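Local coordinates for protein endoglucanase (Komagataeibacter sucrofermentans, PDB 6VC5) that probably cleaves internal beta-1,4-glucosidic linkages in cellulose and related beta-glucans, as a glycoside hydrolase of family 8, at residues Thr151-Tyr156 against Pro197-Ile202; Pro133-Leu138 against Met178-Gln183. All coordinates share one frame; numbering follows the deposited sequence.

Contact 1 of 2, residues Thr151-Tyr156 against Pro197-Ile202; sequences TLNLSY and PDWLSI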
# COMPACT_ATOMS: atom_id res chain seq x y z
N THR A 151 -1.25 -9.01 14.73
CA THR A 151 -0.56 -9.16 13.46
C THR A 151 -0.60 -7.83 12.72
O THR A 151 -1.66 -7.23 12.56
CB THR A 151 -1.26 -10.22 12.61
OG1 THR A 151 -1.24 -11.48 13.30
CG2 THR A 151 -0.57 -10.35 11.22
N LEU A 152 0.57 -7.37 12.27
CA LEU A 152 0.64 -6.15 11.50
C LEU A 152 1.18 -6.45 10.11
O LEU A 152 2.00 -7.36 9.92
CB LEU A 152 1.57 -5.12 12.18
CG LEU A 152 1.27 -4.76 13.63
CD1 LEU A 152 2.30 -3.74 14.14
CD2 LEU A 152 -0.14 -4.21 13.76
N ASN A 153 0.71 -5.70 9.13
CA ASN A 153 1.30 -5.71 7.80
C ASN A 153 1.99 -4.36 7.64
O ASN A 153 1.33 -3.33 7.55
CB ASN A 153 0.23 -5.93 6.74
CG ASN A 153 0.81 -6.22 5.39
OD1 ASN A 153 1.74 -5.54 4.96
ND2 ASN A 153 0.30 -7.25 4.73
N LEU A 154 3.33 -4.37 7.65
CA LEU A 154 4.06 -3.10 7.63
C LEU A 154 3.86 -2.35 6.32
O LEU A 154 3.93 -1.12 6.29
CB LEU A 154 5.55 -3.36 7.91
CG LEU A 154 5.84 -3.97 9.29
CD1 LEU A 154 7.32 -4.28 9.44
CD2 LEU A 154 5.35 -3.05 10.40
N SER A 155 3.57 -3.07 5.23
CA SER A 155 3.29 -2.41 3.96
C SER A 155 1.95 -1.70 3.95
O SER A 155 1.66 -0.98 2.99
CB SER A 155 3.32 -3.42 2.80
OG SER A 155 2.13 -4.21 2.76
N TYR A 156 1.11 -1.88 4.98
CA TYR A 156 -0.12 -1.11 5.03
C TYR A 156 0.10 0.27 5.63
O TYR A 156 -0.84 1.08 5.64
CB TYR A 156 -1.23 -1.85 5.81
CG TYR A 156 -1.83 -3.07 5.12
CD1 TYR A 156 -1.20 -3.68 4.04
CD2 TYR A 156 -3.02 -3.61 5.57
CE1 TYR A 156 -1.74 -4.82 3.43
CE2 TYR A 156 -3.57 -4.73 4.97
CZ TYR A 156 -2.94 -5.33 3.91
OH TYR A 156 -3.50 -6.45 3.32
N PRO A 197 9.17 -8.43 7.31
CA PRO A 197 8.33 -9.50 6.78
C PRO A 197 7.06 -8.93 6.15
O PRO A 197 6.64 -7.80 6.43
CB PRO A 197 7.97 -10.31 8.04
CG PRO A 197 7.88 -9.25 9.10
CD PRO A 197 8.92 -8.20 8.75
N ASP A 198 6.44 -9.76 5.31
CA ASP A 198 5.08 -9.47 4.85
C ASP A 198 4.14 -9.27 6.04
O ASP A 198 3.30 -8.36 6.03
CB ASP A 198 4.55 -10.61 3.98
CG ASP A 198 5.29 -10.77 2.65
OD1 ASP A 198 5.76 -9.77 2.05
OD2 ASP A 198 5.37 -11.94 2.18
N TRP A 199 4.29 -10.09 7.08
CA TRP A 199 3.38 -10.11 8.23
C TRP A 199 4.20 -10.24 9.51
O TRP A 199 4.95 -11.21 9.66
CB TRP A 199 2.40 -11.29 8.12
CG TRP A 199 1.51 -11.21 6.89
CD1 TRP A 199 1.70 -11.84 5.69
CD2 TRP A 199 0.30 -10.47 6.77
NE1 TRP A 199 0.68 -11.51 4.82
CE2 TRP A 199 -0.20 -10.68 5.47
CE3 TRP A 199 -0.42 -9.64 7.64
CZ2 TRP A 199 -1.39 -10.10 5.02
CZ3 TRP A 199 -1.59 -9.05 7.19
CH2 TRP A 199 -2.06 -9.29 5.89
N LEU A 200 4.02 -9.28 10.42
CA LEU A 200 4.75 -9.21 11.69
C LEU A 200 3.79 -9.53 12.82
O LEU A 200 2.61 -9.18 12.77
CB LEU A 200 5.28 -7.78 11.88
CG LEU A 200 6.05 -7.53 13.17
CD1 LEU A 200 7.43 -8.14 13.06
CD2 LEU A 200 6.13 -6.03 13.41
N SER A 201 4.28 -10.22 13.85
CA SER A 201 3.51 -10.45 15.07
C SER A 201 4.17 -9.74 16.25
O SER A 201 5.40 -9.79 16.41
CB SER A 201 3.41 -11.95 15.35
OG SER A 201 2.52 -12.19 16.44
N ILE A 202 3.36 -9.08 17.09
CA ILE A 202 3.83 -8.55 18.37
C ILE A 202 3.02 -9.23 19.47
O ILE A 202 1.79 -9.24 19.43
CB ILE A 202 3.69 -7.02 18.47
CG1 ILE A 202 4.46 -6.33 17.35
CG2 ILE A 202 4.20 -6.52 19.83
CD1 ILE A 202 4.32 -4.79 17.35
O HOH W 1 0.08 -12.62 15.27
O HOH W 2 4.70 -6.75 8.25
O HOH W 3 4.70 -5.95 5.03
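Asn153 sets its amide against one face of the Trp199 indole. ND2 lies 3.2 Å above the ring plane, displaced toward the rim, and the amide plane stands 74° from the ring. CG of Asn153 is anti to its backbone N (chi1 -169°), which carries the amide over the indole; CB itself is 3.6 Å from CZ3 of Trp199. The other end of the amide is held within its own turn: Ser155 OG donates to Asn153 OD1 over 2.6 Å, from above the carbonyl plane. ND2 is hydrogen-bonded to Asp222 OD2, outside the two segments. The same CB of Asn153 sits over the centre of the Tyr156 ring. Thr151 approaches Trp199 obliquely, with CG2 3.7 Å from CE3. Trp215 stacks on the indole.

Strands 149-152 and 200-203 are adjacent in a three-stranded antiparallel sheet, with 200-203 in the middle and 209-211 on its far side. Leu152 and Leu200 form a hydrogen-bonded pair; Leu152 N to Leu200 O and Leu200 N to Leu152 O are both 2.8 Å. On the same side of the sheet, Leu152 CD1 meets Ile202 CD1 at 3.9 Å. On the Thr151 side, one water links Thr151 OG1 with Ser201 OG.

An alanine in place of Trp199 would probably leave the Asn153 amide without the indole face beneath it and open a gap beside Thr151 CG2. Leucine and isoleucine pack toward helix 172-187 and Phe209. On the polar side, the Asn153 amide is gripped at both ends, OD1 by Ser155 and ND2 by Asp222, which probably fixes its rotation.

Contact 2 of 2, residues Pro133-Leu138 against Met178-Gln183; sequences PYTVLL and MGDGLQ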
# COMPACT_ATOMS: atom_id res chain seq x y z
N PRO A 133 4.51 -0.12 24.17
CA PRO A 133 4.75 1.32 24.14
C PRO A 133 4.31 2.02 22.86
O PRO A 133 4.64 3.19 22.68
CB PRO A 133 6.28 1.39 24.27
CG PRO A 133 6.74 0.17 23.49
CD PRO A 133 5.68 -0.89 23.72
N TYR A 134 3.56 1.34 21.99
CA TYR A 134 3.23 1.84 20.67
C TYR A 134 1.73 2.06 20.51
O TYR A 134 0.91 1.49 21.23
CB TYR A 134 3.62 0.82 19.59
CG TYR A 134 5.01 0.27 19.68
CD1 TYR A 134 6.11 1.10 19.49
CD2 TYR A 134 5.23 -1.08 19.94
CE1 TYR A 134 7.40 0.59 19.56
CE2 TYR A 134 6.51 -1.59 20.02
CZ TYR A 134 7.59 -0.75 19.83
OH TYR A 134 8.87 -1.26 19.91
N THR A 135 1.39 2.89 19.52
CA THR A 135 0.08 2.88 18.91
C THR A 135 0.28 2.30 17.51
O THR A 135 1.07 2.85 16.74
CB THR A 135 -0.48 4.30 18.80
OG1 THR A 135 -0.63 4.84 20.12
CG2 THR A 135 -1.83 4.27 18.11
N VAL A 136 -0.40 1.19 17.22
CA VAL A 136 -0.17 0.46 15.98
C VAL A 136 -1.36 0.64 15.05
O VAL A 136 -2.48 0.96 15.46
CB VAL A 136 0.12 -1.04 16.18
CG1 VAL A 136 1.28 -1.24 17.15
CG2 VAL A 136 -1.13 -1.77 16.64
N LEU A 137 -1.10 0.43 13.76
CA LEU A 137 -2.11 0.44 12.71
C LEU A 137 -2.48 -1.01 12.36
O LEU A 137 -1.64 -1.75 11.83
CB LEU A 137 -1.54 1.15 11.49
CG LEU A 137 -2.53 1.44 10.36
CD1 LEU A 137 -3.48 2.55 10.79
CD2 LEU A 137 -1.76 1.83 9.10
N LEU A 138 -3.74 -1.40 12.64
CA LEU A 138 -4.20 -2.76 12.36
C LEU A 138 -4.47 -2.93 10.86
O LEU A 138 -4.93 -1.99 10.20
CB LEU A 138 -5.49 -3.03 13.12
CG LEU A 138 -5.43 -2.88 14.63
CD1 LEU A 138 -6.81 -3.02 15.26
CD2 LEU A 138 -4.46 -3.93 15.17
N MET A 178 2.72 7.38 12.94
CA MET A 178 3.84 7.37 12.00
C MET A 178 5.16 7.10 12.72
O MET A 178 5.97 6.29 12.26
CB MET A 178 3.91 8.71 11.26
CG MET A 178 3.00 8.84 10.04
SD MET A 178 3.15 10.44 9.14
CE MET A 178 2.16 11.53 10.18
N GLY A 179 5.39 7.78 13.85
CA GLY A 179 6.66 7.63 14.55
C GLY A 179 6.82 6.26 15.18
O GLY A 179 7.91 5.68 15.15
N ASP A 180 5.74 5.73 15.76
CA ASP A 180 5.81 4.36 16.26
C ASP A 180 5.97 3.37 15.11
O ASP A 180 6.66 2.36 15.27
CB ASP A 180 4.56 4.03 17.08
CG ASP A 180 4.50 4.79 18.40
OD1 ASP A 180 5.51 5.43 18.77
OD2 ASP A 180 3.44 4.74 19.07
N GLY A 181 5.35 3.65 13.96
CA GLY A 181 5.53 2.78 12.80
C GLY A 181 6.98 2.68 12.37
O GLY A 181 7.47 1.59 12.07
N LEU A 182 7.70 3.81 12.35
CA LEU A 182 9.12 3.79 12.02
C LEU A 182 9.92 2.98 13.04
O LEU A 182 10.84 2.25 12.67
CB LEU A 182 9.66 5.22 11.95
CG LEU A 182 9.14 6.03 10.76
CD1 LEU A 182 9.52 7.50 10.87
CD2 LEU A 182 9.67 5.44 9.48
N GLN A 183 9.57 3.11 14.32
CA GLN A 183 10.23 2.31 15.36
C GLN A 183 9.97 0.82 15.15
O GLN A 183 10.88 -0.00 15.28
CB GLN A 183 9.72 2.73 16.74
CG GLN A 183 10.18 4.10 17.18
CD GLN A 183 9.74 4.40 18.60
OE1 GLN A 183 9.58 5.56 18.98
NE2 GLN A 183 9.55 3.35 19.40
O HOH W 4 7.93 3.71 21.91
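Asp180 reaches from its helix to the backbone of Thr135, and this makes the one direct hydrogen bond of the contact. Thr135 N donates to Asp180 OD2 over 2.8 Å, with an N-H...O angle of 164°. The oxygen is met on its anti side, 21° out of the carboxylate plane. CG of Asp180 is anti to its own carbonyl carbon, and the carboxylate extends to the strand from there.

Charge adds to this bond. Lys176, on the same helix, forms a salt bridge with Asp180 OD2 and also hydrogen-bonds to Thr135 OG1. One carboxylate oxygen therefore serves both an amide and an ammonium group. The nearby positive charge probably favours the ionised form of Asp180.

The two elements are strand 134-137 of a two-stranded antiparallel sheet and helix 172-187. Strand 128-131 is the partner in that sheet. The strand crosses the helix almost at a right angle, 89° between the short axes, with a closest approach of 7.5 Å. The family belongs to the six-hairpin glycosidase clan, whose fold is an (alpha/alpha)6 barrel.

Nonbonded contacts centre on Tyr134. Gln183 NE2 lies at the edge of its ring, in plane, 3.5 Å from CE1. The amide is steeply turned to the ring. Asp180 CB comes obliquely to the same ring, 4.1 Å from CD1. Pro133 CG sits over the ring centre on one face.

Water supplies the remaining link. It accepts from Gln183 NE2 at 3.0 Å and donates a weak bond to Pro133 O.

Contact 1 is largely buried and holds two strands edge to edge through their backbones. Contact 2 buries less surface and runs from a buried carboxylate out to exposed Pro133 and Gln183. It ties a strand to a helix through a charged side chain. Helix 172-187 serves both: Asp180 and Gln183 face strand 134-137, while Ile184 touches Leu154 and Leu200 of contact 1. The two contacts also meet directly, where Leu152 CD2 lies 3.9 Å from Val136 CG2. Their segments alternate along the chain. Backbone pairing and apolar side chains suit the buried contact 1, centred about 12 Å from the chain's centre; the charged link of contact 2 lies farther out, about 16 Å.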